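Local structure of putative capsid protein of prophage (3BQW) at residues P89-D94 and R126-A131; N311-K316 and V329-A334. The protein is of unknown function but probably serves as a major capsid protein, forming the head shell of the phage that the prophage encodes. All coordinates share one frame; numbering follows the deposited sequence.

Contact 1: P89-D94 and R126-A131; sequences PKHEID and RRQINA
Val329 O, on strand 327-338, is gripped by two donors: the side-chain NE2 of Gln128 and the backbone N of His91. Sharing that acceptor explains why His91 N and Gln128 NE2 sit 3.5 Å apart without bonding to each other. The buried amide's other end, OE1, accepts from Thr331 OG1, so the amide reaches from helix 113-146 to the seam between strand 90-92 and its neighbour. Gln128 has CG anti to its carbonyl carbon (chi1 -74°) and an extended chain beyond; a glutamine is long enough to bridge this gap and carries both a donor and an acceptor. Its CD rests 3.4 Å from Pro89 O, and its CG meets the Pro89 ring at CG, 4.1 Å away. The His91 ring comes tip to tip with the amide, their planes only 24° apart, and edge-on contact brings CD2 to 3.0 Å from NE2, a tight fit. Arg127 lays its methylene CD 3.4 Å from His91 CE1, crossing at roughly a right angle; the bend at chi3 (-65°) then carries the guanidinium to Asn124 OD1. The contact thus packs a long helix roughly antiparallel to a strand of the mixed sheet, through Gln128 and His91, with no hydrogen bond directly between 89-94 and 126-131. The amide's two bonds fix which way it is flipped, and the nearby arginine probably disfavours protonation of His91.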
ATOM      1  N   PRO A  89      -9.599 -12.965  -1.965  1.00 27.22           N
ATOM      2  CA  PRO A  89     -10.144 -13.242  -0.659  1.00 27.19           C
ATOM      3  C   PRO A  89     -11.659 -13.339  -0.723  1.00 27.91           C
ATOM      4  O   PRO A  89     -12.313 -12.593  -1.483  1.00 26.42           O
ATOM      5  CB  PRO A  89      -9.715 -12.025   0.160  1.00 27.31           C
ATOM      6  CG  PRO A  89      -9.491 -10.957  -0.808  1.00 26.98           C
ATOM      7  CD  PRO A  89      -8.929 -11.656  -2.000  1.00 27.04           C
ATOM      8  N   LYS A  90     -12.196 -14.295   0.029  1.00 28.80           N
ATOM      9  CA  LYS A  90     -13.634 -14.458   0.140  1.00 30.04           C
ATOM     10  C   LYS A  90     -14.041 -14.578   1.594  1.00 30.08           C
ATOM     11  O   LYS A  90     -13.220 -14.879   2.456  1.00 29.27           O
ATOM     12  CB  LYS A  90     -14.132 -15.676  -0.659  1.00 30.00           C
ATOM     13  CG  LYS A  90     -13.736 -17.023  -0.098  1.00 30.41           C
ATOM     14  CD  LYS A  90     -14.405 -18.125  -0.869  1.00 31.58           C
ATOM     15  CE  LYS A  90     -13.907 -19.487  -0.411  1.00 34.13           C
ATOM     16  NZ  LYS A  90     -14.594 -20.582  -1.166  1.00 36.62           N
ATOM     17  N   HIS A  91     -15.323 -14.335   1.837  1.00 30.77           N
ATOM     18  CA  HIS A  91     -15.910 -14.436   3.157  1.00 31.27           C
ATOM     19  C   HIS A  91     -17.288 -15.047   3.011  1.00 30.60           C
ATOM     20  O   HIS A  91     -17.977 -14.795   2.030  1.00 29.87           O
ATOM     21  CB  HIS A  91     -16.083 -13.048   3.780  1.00 31.85           C
ATOM     22  CG  HIS A  91     -14.799 -12.343   4.103  1.00 36.03           C
ATOM     23  ND1 HIS A  91     -14.321 -12.218   5.393  1.00 38.77           N
ATOM     24  CD2 HIS A  91     -13.920 -11.683   3.310  1.00 37.53           C
ATOM     25  CE1 HIS A  91     -13.189 -11.530   5.366  1.00 39.32           C
ATOM     26  NE2 HIS A  91     -12.921 -11.207   4.114  1.00 38.23           N
ATOM     27  N   GLU A  92     -17.690 -15.816   4.014  1.00 30.46           N
ATOM     28  CA  GLU A  92     -19.057 -16.309   4.124  1.00 30.84           C
ATOM     29  C   GLU A  92     -20.025 -15.175   4.526  1.00 29.84           C
ATOM     30  O   GLU A  92     -19.675 -14.272   5.313  1.00 30.32           O
ATOM     31  CB  GLU A  92     -19.136 -17.471   5.126  1.00 30.60           C
ATOM     32  CG  GLU A  92     -20.589 -17.921   5.414  1.00 33.06           C
ATOM     33  CD  GLU A  92     -20.708 -19.090   6.398  1.00 33.45           C
ATOM     34  OE1 GLU A  92     -19.664 -19.678   6.768  1.00 36.25           O
ATOM     35  OE2 GLU A  92     -21.860 -19.412   6.797  1.00 37.06           O
ATOM     36  N   ILE A  93     -21.226 -15.215   3.962  1.00 28.97           N
ATOM     37  CA  ILE A  93     -22.292 -14.278   4.302  1.00 28.43           C
ATOM     38  C   ILE A  93     -23.231 -14.998   5.255  1.00 29.27           C
ATOM     39  O   ILE A  93     -24.057 -15.798   4.833  1.00 29.97           O
ATOM     40  CB  ILE A  93     -23.048 -13.793   3.052  1.00 27.79           C
ATOM     41  CG1 ILE A  93     -22.055 -13.211   2.025  1.00 26.69           C
ATOM     42  CG2 ILE A  93     -24.183 -12.809   3.436  1.00 25.66           C
ATOM     43  CD1 ILE A  93     -21.320 -11.935   2.447  1.00 23.12           C
ATOM     44  N   ASP A  94     -23.055 -14.744   6.546  1.00 30.09           N
ATOM     45  CA  ASP A  94     -23.788 -15.441   7.595  1.00 30.96           C
ATOM     46  C   ASP A  94     -24.890 -14.548   8.139  1.00 31.15           C
ATOM     47  O   ASP A  94     -24.628 -13.676   8.950  1.00 31.10           O
ATOM     48  CB  ASP A  94     -22.838 -15.823   8.729  1.00 31.06           C
ATOM     49  CG  ASP A  94     -23.537 -16.563   9.867  1.00 32.15           C
ATOM     50  OD1 ASP A  94     -24.796 -16.575   9.967  1.00 33.63           O
ATOM     51  OD2 ASP A  94     -22.794 -17.123  10.687  1.00 35.56           O
ATOM     52  N   ARG A 126     -16.046  -4.331   1.555  1.00 23.35           N
ATOM     53  CA  ARG A 126     -15.163  -3.292   2.085  1.00 24.87           C
ATOM     54  C   ARG A 126     -13.915  -3.880   2.742  1.00 24.63           C
ATOM     55  O   ARG A 126     -12.835  -3.340   2.620  1.00 24.23           O
ATOM     56  CB  ARG A 126     -15.885  -2.368   3.090  1.00 24.53           C
ATOM     57  CG  ARG A 126     -16.872  -1.389   2.435  1.00 25.98           C
ATOM     58  CD  ARG A 126     -17.349  -0.277   3.381  1.00 27.69           C
ATOM     59  NE  ARG A 126     -17.716  -0.725   4.732  1.00 28.31           N
ATOM     60  CZ  ARG A 126     -18.908  -1.191   5.091  1.00 30.58           C
ATOM     61  NH1 ARG A 126     -19.904  -1.297   4.219  1.00 33.92           N
ATOM     62  NH2 ARG A 126     -19.112  -1.566   6.348  1.00 31.06           N
ATOM     63  N   ARG A 127     -14.092  -4.980   3.450  1.00 25.21           N
ATOM     64  CA  ARG A 127     -13.003  -5.664   4.147  1.00 26.71           C
ATOM     65  C   ARG A 127     -12.044  -6.320   3.136  1.00 25.40           C
ATOM     66  O   ARG A 127     -10.831  -6.321   3.330  1.00 24.91           O
ATOM     67  CB  ARG A 127     -13.661  -6.677   5.084  1.00 27.12           C
ATOM     68  CG  ARG A 127     -12.812  -7.667   5.818  1.00 30.51           C
ATOM     69  CD  ARG A 127     -13.744  -8.522   6.738  1.00 32.39           C
ATOM     70  NE  ARG A 127     -14.347  -7.681   7.786  1.00 36.67           N
ATOM     71  CZ  ARG A 127     -15.647  -7.405   7.952  1.00 40.02           C
ATOM     72  NH1 ARG A 127     -16.607  -7.918   7.173  1.00 41.50           N
ATOM     73  NH2 ARG A 127     -16.001  -6.603   8.950  1.00 40.21           N
ATOM     74  N   GLN A 128     -12.594  -6.851   2.044  1.00 23.75           N
ATOM     75  CA  GLN A 128     -11.769  -7.430   0.977  1.00 23.34           C
ATOM     76  C   GLN A 128     -10.923  -6.386   0.234  1.00 23.10           C
ATOM     77  O   GLN A 128      -9.759  -6.602  -0.039  1.00 21.95           O
ATOM     78  CB  GLN A 128     -12.631  -8.244   0.013  1.00 22.73           C
ATOM     79  CG  GLN A 128     -13.064  -9.547   0.627  1.00 21.84           C
ATOM     80  CD  GLN A 128     -14.224 -10.178  -0.098  1.00 23.04           C
ATOM     81  OE1 GLN A 128     -14.599  -9.759  -1.197  1.00 22.97           O
ATOM     82  NE2 GLN A 128     -14.816 -11.184   0.520  1.00 23.13           N
ATOM     83  N   ILE A 129     -11.505  -5.232  -0.068  1.00 24.24           N
ATOM     84  CA  ILE A 129     -10.728  -4.132  -0.653  1.00 23.58           C
ATOM     85  C   ILE A 129      -9.646  -3.634   0.315  1.00 23.94           C
ATOM     86  O   ILE A 129      -8.536  -3.347  -0.096  1.00 24.31           O
ATOM     87  CB  ILE A 129     -11.639  -2.971  -1.088  1.00 23.93           C
ATOM     88  CG1 ILE A 129     -12.596  -3.434  -2.192  1.00 23.09           C
ATOM     89  CG2 ILE A 129     -10.812  -1.786  -1.573  1.00 21.53           C
ATOM     90  CD1 ILE A 129     -11.939  -3.961  -3.419  1.00 23.97           C
ATOM     91  N   ASN A 130      -9.963  -3.552   1.599  1.00 24.13           N
ATOM     92  CA  ASN A 130      -8.997  -3.143   2.583  1.00 24.31           C
ATOM     93  C   ASN A 130      -7.811  -4.089   2.559  1.00 23.94           C
ATOM     94  O   ASN A 130      -6.695  -3.655   2.747  1.00 24.18           O
ATOM     95  CB  ASN A 130      -9.570  -3.157   4.021  1.00 24.16           C
ATOM     96  CG  ASN A 130     -10.521  -1.998   4.327  1.00 27.28           C
ATOM     97  OD1 ASN A 130     -11.212  -2.043   5.347  1.00 31.66           O
ATOM     98  ND2 ASN A 130     -10.571  -0.976   3.476  1.00 27.12           N
ATOM     99  N   ALA A 131      -8.068  -5.386   2.416  1.00 23.44           N
ATOM    100  CA  ALA A 131      -7.013  -6.381   2.434  1.00 23.37           C
ATOM    101  C   ALA A 131      -6.144  -6.313   1.173  1.00 23.71           C
ATOM    102  O   ALA A 131      -4.932  -6.550   1.236  1.00 23.60           O
ATOM    103  CB  ALA A 131      -7.598  -7.761   2.588  1.00 23.07           C
TER

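Contact 2: N311-K316 and V329-A334; sequences NMFYPK and VQTHSA
Strands 314-316 and 329-332 run antiparallel, their short axes approaching to 4.5 Å at 163°, with Tyr314-His332 and Lys316-Gln330 as hydrogen-bonded pairs flanking the non-hydrogen-bonded pair Pro315-Thr331. The straightest bond runs from His332 N to Tyr314 O (2.9 Å, 170° at the hydrogen), although the donor stands above the carbonyl plane; the shortest backbone bond joins Lys316 N to Gln330 O at 2.7 Å. Proline suits position 315, where a non-hydrogen-bonded pair asks for no N-H directed at Thr331. On the face shared by Tyr314, Lys316, Gln330 and His332, Tyr314 CB meets His332 CB at 4.1 Å, and Lys316 passes its CD obliquely by the imidazole, 3.5 Å from His332 CE1. The lysine then bends at chi3 and chi4, taking its ammonium to a salt bridge with Asp300, while His332 ND1 is buried without a polar partner. On the other face Thr331 CG2 packs 3.9 Å from Phe313 CB. Beyond the regular pairing, Ser333, with OG anti to its backbone N (chi1 -164°), donates that hydroxyl to Met312 O at 2.7 Å, and a water joins Asn311 O to Ala334 N. Two strands consecutive in the chain and paired antiparallel make this a beta hairpin, continued at its open end by a serine and a water; its Phe313 and Val329 touch helix 113-146, consistent with the long helix over a sheet of HK97-like capsid proteins.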
ATOM      1  N   ASN A 311      -9.802  -4.845 -15.104  1.00 27.93           N
ATOM      2  CA  ASN A 311     -10.403  -4.338 -13.871  1.00 26.61           C
ATOM      3  C   ASN A 311      -9.424  -4.356 -12.707  1.00 25.53           C
ATOM      4  O   ASN A 311      -8.667  -5.314 -12.564  1.00 24.76           O
ATOM      5  CB  ASN A 311     -11.597  -5.236 -13.492  1.00 27.11           C
ATOM      6  CG  ASN A 311     -12.937  -4.652 -13.905  1.00 27.47           C
ATOM      7  OD1 ASN A 311     -13.221  -3.486 -13.629  1.00 29.59           O
ATOM      8  ND2 ASN A 311     -13.766  -5.462 -14.561  1.00 24.58           N
ATOM      9  N   MET A 312      -9.460  -3.319 -11.866  1.00 24.72           N
ATOM     10  CA  MET A 312      -8.735  -3.327 -10.595  1.00 24.23           C
ATOM     11  C   MET A 312      -9.284  -4.454  -9.717  1.00 24.55           C
ATOM     12  O   MET A 312      -8.539  -5.290  -9.199  1.00 23.38           O
ATOM     13  CB  MET A 312      -8.863  -1.995  -9.866  1.00 24.36           C
ATOM     14  CG  MET A 312      -8.311  -0.756 -10.618  1.00 24.86           C
ATOM     15  SD  MET A 312      -8.355   0.725  -9.583  1.00 22.68           S
ATOM     16  CE  MET A 312     -10.109   0.930  -9.425  1.00 30.33           C
ATOM     17  N   PHE A 313     -10.609  -4.480  -9.608  1.00 25.50           N
ATOM     18  CA  PHE A 313     -11.348  -5.394  -8.729  1.00 26.01           C
ATOM     19  C   PHE A 313     -12.469  -6.047  -9.487  1.00 26.10           C
ATOM     20  O   PHE A 313     -13.074  -5.436 -10.367  1.00 27.33           O
ATOM     21  CB  PHE A 313     -11.969  -4.634  -7.542  1.00 26.74           C
ATOM     22  CG  PHE A 313     -11.008  -3.716  -6.854  1.00 26.95           C
ATOM     23  CD1 PHE A 313      -9.876  -4.229  -6.221  1.00 26.61           C
ATOM     24  CD2 PHE A 313     -11.232  -2.343  -6.836  1.00 27.30           C
ATOM     25  CE1 PHE A 313      -8.961  -3.382  -5.587  1.00 27.46           C
ATOM     26  CE2 PHE A 313     -10.335  -1.486  -6.211  1.00 27.56           C
ATOM     27  CZ  PHE A 313      -9.195  -1.998  -5.587  1.00 27.23           C
ATOM     28  N   TYR A 314     -12.764  -7.281  -9.116  1.00 25.85           N
ATOM     29  CA  TYR A 314     -13.888  -8.004  -9.667  1.00 25.80           C
ATOM     30  C   TYR A 314     -14.566  -8.792  -8.541  1.00 25.51           C
ATOM     31  O   TYR A 314     -14.069  -9.833  -8.122  1.00 23.91           O
ATOM     32  CB  TYR A 314     -13.439  -8.930 -10.786  1.00 25.37           C
ATOM     33  CG  TYR A 314     -14.570  -9.540 -11.524  1.00 26.15           C
ATOM     34  CD1 TYR A 314     -15.132  -8.894 -12.626  1.00 26.64           C
ATOM     35  CD2 TYR A 314     -15.094 -10.774 -11.135  1.00 24.87           C
ATOM     36  CE1 TYR A 314     -16.205  -9.460 -13.297  1.00 26.39           C
ATOM     37  CE2 TYR A 314     -16.129 -11.339 -11.807  1.00 25.46           C
ATOM     38  CZ  TYR A 314     -16.683 -10.683 -12.882  1.00 25.78           C
ATOM     39  OH  TYR A 314     -17.721 -11.261 -13.552  1.00 27.06           O
ATOM     40  N   PRO A 315     -15.693  -8.267  -8.043  1.00 26.15           N
ATOM     41  CA  PRO A 315     -16.450  -8.874  -6.967  1.00 26.63           C
ATOM     42  C   PRO A 315     -17.456  -9.901  -7.462  1.00 26.85           C
ATOM     43  O   PRO A 315     -18.008  -9.767  -8.559  1.00 27.47           O
ATOM     44  CB  PRO A 315     -17.129  -7.668  -6.325  1.00 27.04           C
ATOM     45  CG  PRO A 315     -17.431  -6.776  -7.487  1.00 27.72           C
ATOM     46  CD  PRO A 315     -16.287  -6.986  -8.463  1.00 26.87           C
ATOM     47  N   LYS A 316     -17.645 -10.956  -6.676  1.00 26.93           N
ATOM     48  CA  LYS A 316     -18.572 -12.033  -7.011  1.00 26.85           C
ATOM     49  C   LYS A 316     -19.347 -12.360  -5.768  1.00 25.97           C
ATOM     50  O   LYS A 316     -18.779 -12.372  -4.691  1.00 25.20           O
ATOM     51  CB  LYS A 316     -17.829 -13.314  -7.425  1.00 26.83           C
ATOM     52  CG  LYS A 316     -16.924 -13.201  -8.634  1.00 28.19           C
ATOM     53  CD  LYS A 316     -16.116 -14.506  -8.874  1.00 28.02           C
ATOM     54  CE  LYS A 316     -16.979 -15.679  -9.401  1.00 29.03           C
ATOM     55  NZ  LYS A 316     -17.696 -15.360 -10.674  1.00 30.52           N
ATOM     56  N   VAL A 329     -19.058 -13.968  -0.679  1.00 24.51           N
ATOM     57  CA  VAL A 329     -18.659 -12.838  -1.509  1.00 24.55           C
ATOM     58  C   VAL A 329     -17.133 -12.929  -1.628  1.00 24.21           C
ATOM     59  O   VAL A 329     -16.429 -13.366  -0.706  1.00 23.66           O
ATOM     60  CB  VAL A 329     -19.150 -11.444  -0.971  1.00 24.64           C
ATOM     61  CG1 VAL A 329     -18.447 -11.036   0.297  1.00 25.61           C
ATOM     62  CG2 VAL A 329     -18.934 -10.374  -2.005  1.00 26.01           C
ATOM     63  N   GLN A 330     -16.632 -12.559  -2.792  1.00 24.03           N
ATOM     64  CA  GLN A 330     -15.215 -12.661  -3.090  1.00 23.82           C
ATOM     65  C   GLN A 330     -14.822 -11.568  -4.068  1.00 23.39           C
ATOM     66  O   GLN A 330     -15.581 -11.240  -4.985  1.00 24.66           O
ATOM     67  CB  GLN A 330     -14.951 -14.027  -3.709  1.00 23.79           C
ATOM     68  CG  GLN A 330     -13.539 -14.290  -4.115  1.00 24.14           C
ATOM     69  CD  GLN A 330     -13.402 -15.627  -4.770  1.00 26.17           C
ATOM     70  OE1 GLN A 330     -14.023 -15.871  -5.795  1.00 28.60           O
ATOM     71  NE2 GLN A 330     -12.611 -16.519  -4.171  1.00 24.67           N
ATOM     72  N   THR A 331     -13.628 -11.024  -3.898  1.00 23.15           N
ATOM     73  CA  THR A 331     -13.114  -9.973  -4.762  1.00 22.86           C
ATOM     74  C   THR A 331     -11.740 -10.369  -5.346  1.00 23.15           C
ATOM     75  O   THR A 331     -10.766 -10.581  -4.608  1.00 22.50           O
ATOM     76  CB  THR A 331     -12.995  -8.642  -3.994  1.00 22.74           C
ATOM     77  OG1 THR A 331     -14.236  -8.376  -3.323  1.00 23.88           O
ATOM     78  CG2 THR A 331     -12.661  -7.484  -4.952  1.00 22.67           C
ATOM     79  N   HIS A 332     -11.694 -10.460  -6.675  1.00 22.73           N
ATOM     80  CA  HIS A 332     -10.477 -10.714  -7.438  1.00 22.80           C
ATOM     81  C   HIS A 332      -9.704  -9.430  -7.707  1.00 22.57           C
ATOM     82  O   HIS A 332     -10.284  -8.399  -8.016  1.00 22.19           O
ATOM     83  CB  HIS A 332     -10.826 -11.361  -8.784  1.00 23.60           C
ATOM     84  CG  HIS A 332     -11.336 -12.759  -8.664  1.00 22.95           C
ATOM     85  ND1 HIS A 332     -12.484 -13.075  -7.974  1.00 25.74           N
ATOM     86  CD2 HIS A 332     -10.848 -13.928  -9.133  1.00 24.05           C
ATOM     87  CE1 HIS A 332     -12.689 -14.378  -8.036  1.00 24.20           C
ATOM     88  NE2 HIS A 332     -11.698 -14.920  -8.719  1.00 24.73           N
ATOM     89  N   SER A 333      -8.383  -9.512  -7.593  1.00 22.80           N
ATOM     90  CA  SER A 333      -7.462  -8.404  -7.934  1.00 22.52           C
ATOM     91  C   SER A 333      -6.023  -8.918  -8.112  1.00 22.35           C
ATOM     92  O   SER A 333      -5.607  -9.848  -7.425  1.00 21.67           O
ATOM     93  CB  SER A 333      -7.474  -7.337  -6.833  1.00 22.33           C
ATOM     94  OG  SER A 333      -6.893  -6.127  -7.281  1.00 20.91           O
ATOM     95  N   ALA A 334      -5.269  -8.283  -9.011  1.00 22.21           N
ATOM     96  CA  ALA A 334      -3.871  -8.669  -9.288  1.00 22.04           C
ATOM     97  C   ALA A 334      -2.994  -7.426  -9.382  1.00 21.75           C
ATOM     98  O   ALA A 334      -2.449  -7.138 -10.427  1.00 22.30           O
ATOM     99  CB  ALA A 334      -3.780  -9.516 -10.590  1.00 21.46           C
TER
HETATM  100  O   HOH W   1      -6.498  -6.919 -11.291  1.00 18.80           O

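Overall arrangement
The two contacts have centres about 10 Å apart and follow one another in sequence: contact 1 is complete in the chain well before contact 2 begins. They share a five-stranded mixed sheet: strand 327-338 pairs antiparallel both with strand 90-92 of contact 1 and with strand 314-319 of contact 2, and so lies between them. The long helix 113-146 then ties the two together, its Ile129, in the helical segment of contact 1, touching Phe313 of contact 2. Segments far apart in sequence thus converge on one helix-and-sheet unit, consistent with the peripheral domain of an HK97-like coat protein.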